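Local coordinates for uncharacterized conserved protein (Methanopyrus kandleri AV19, PDB 2QYA), which is of unknown function, a conserved archaeal protein that belongs to the DUF424 family, at residues A[90-93]-A[94-97]. The protein carries 2 engineered substitutions. Numbering follows the deposited sequence.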
loop_
_atom_site.group_PDB
_atom_site.type_symbol
_atom_site.label_atom_id
_atom_site.label_comp_id
_atom_site.label_asym_id
_atom_site.label_seq_id
_atom_site.Cartn_x
_atom_site.Cartn_y
_atom_site.Cartn_z
ATOM N N LEU A 90 7.810 -15.214 -6.850
ATOM C CA LEU A 90 7.758 -13.771 -6.874
ATOM C C LEU A 90 9.130 -13.149 -6.624
ATOM O O LEU A 90 9.390 -12.016 -7.039
ATOM C CB LEU A 90 6.738 -13.280 -5.837
ATOM C CG LEU A 90 5.337 -12.759 -6.242
ATOM C CD1 LEU A 90 4.863 -13.071 -7.654
ATOM C CD2 LEU A 90 4.307 -13.200 -5.212
ATOM N N ALA A 91 9.993 -13.898 -5.945
ATOM C CA ALA A 91 11.337 -13.451 -5.607
ATOM C C ALA A 91 12.278 -14.652 -5.602
ATOM O O ALA A 91 11.824 -15.771 -5.352
ATOM C CB ALA A 91 11.345 -12.764 -4.252
ATOM N N ARG A 92 13.567 -14.416 -5.897
ATOM C CA ARG A 92 14.614 -15.441 -5.760
ATOM C C ARG A 92 15.059 -15.507 -4.307
ATOM O O ARG A 92 15.026 -14.506 -3.584
ATOM C CB ARG A 92 15.857 -15.126 -6.617
ATOM C CG ARG A 92 15.671 -15.025 -8.151
ATOM C CD ARG A 92 17.056 -14.865 -8.865
ATOM N NE ARG A 92 17.898 -13.815 -8.264
ATOM C CZ ARG A 92 17.979 -12.546 -8.693
ATOM N NH1 ARG A 92 17.277 -12.134 -9.746
ATOM N NH2 ARG A 92 18.766 -11.675 -8.064
ATOM N N GLU A 93 15.510 -16.678 -3.881
ATOM C CA GLU A 93 15.988 -16.832 -2.520
ATOM C C GLU A 93 17.019 -15.782 -2.176
ATOM O O GLU A 93 16.991 -15.251 -1.069
ATOM C CB GLU A 93 16.530 -18.248 -2.264
ATOM C CG GLU A 93 15.436 -19.321 -2.373
ATOM C CD GLU A 93 15.868 -20.684 -1.854
ATOM O OE1 GLU A 93 15.747 -21.676 -2.629
ATOM O OE2 GLU A 93 16.340 -20.755 -0.685
ATOM N N ASP A 94 17.907 -15.456 -3.131
ATOM C CA ASP A 94 19.002 -14.495 -2.861
ATOM C C ASP A 94 18.590 -13.019 -2.786
ATOM O O ASP A 94 19.402 -12.153 -2.400
ATOM C CB ASP A 94 20.220 -14.715 -3.784
ATOM C CG ASP A 94 19.930 -14.482 -5.269
ATOM O OD1 ASP A 94 18.887 -13.923 -5.658
ATOM O OD2 ASP A 94 20.805 -14.850 -6.085
ATOM N N GLU A 95 17.329 -12.748 -3.127
ATOM C CA GLU A 95 16.777 -11.392 -3.122
ATOM C C GLU A 95 16.176 -11.016 -1.773
ATOM O O GLU A 95 15.970 -9.836 -1.474
ATOM C CB GLU A 95 15.725 -11.251 -4.226
ATOM C CG GLU A 95 16.316 -11.077 -5.628
ATOM C CD GLU A 95 15.262 -11.047 -6.727
ATOM O OE1 GLU A 95 14.446 -11.969 -6.814
ATOM O OE2 GLU A 95 15.246 -10.099 -7.537
ATOM N N ILE A 96 15.908 -12.018 -0.944
ATOM C CA ILE A 96 15.270 -11.786 0.341
ATOM C C ILE A 96 16.202 -10.962 1.220
ATOM O O ILE A 96 17.378 -11.286 1.353
ATOM C CB ILE A 96 14.890 -13.130 1.025
ATOM C CG1 ILE A 96 13.945 -13.953 0.141
ATOM C CG2 ILE A 96 14.325 -12.907 2.432
ATOM C CD1 ILE A 96 12.744 -13.175 -0.515
ATOM N N GLY A 97 15.697 -9.886 1.808
ATOM C CA GLY A 97 16.519 -9.118 2.725
ATOM C C GLY A 97 16.388 -9.634 4.140
ATOM O O GLY A 97 16.131 -10.817 4.357
#
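R92 pairs with both D94 and E95 in a salt-bridge network built on a short 3-10 segment, in the loop that leads from helix 79-87 to edge strand 97-98. The two acids meet its guanidinium differently. D94 comes to the edge: its OD1 accepts NE of R92 at 2.8 Å through the syn lone pair, with NH2 of R92 adding a weak second bond to the same oxygen. The D94 carboxylate is turned 86° from the guanidinium plane, and OD1 lies slightly out of that plane. E95 instead lies over one face, its carboxylate stacked within 16° of parallel and its CD centred above the group. The pairing of R92 NH1 with E95 OE2 is long at 3.6 Å and purely electrostatic, since no N-H points at that oxygen. A bend in the arginine chain at chi3 (-49°) folds the guanidinium back over E95.

The stacked carboxylate is itself fixed by the backbone. E95 OE1 receives the N-H of R92 at 2.8 Å in a nearly straight bond, using the anti lone pair, while E95 N returns a bond to R92 O at 2.9 Å. This reciprocal pair ties both ends of the turn together, and the opposite charges probably reinforce it on this solvent-exposed surface.

Beneath the polar network, CD1 of I96 packs on CB of A91 at 4.0 Å. I96 also touches C82 of helix 79-87 and P103 and V105 of strand 103-109, joining the loop to the body of the fold. An alanine here would lack CG1, CG2 and CD1, and would probably leave a gap between A91 and these neighbours on helix 79-87 and strand 103-109. The next, overlapping turn is closed more loosely, by a weak bond from I96 N to E93 O, 3.4 Å long.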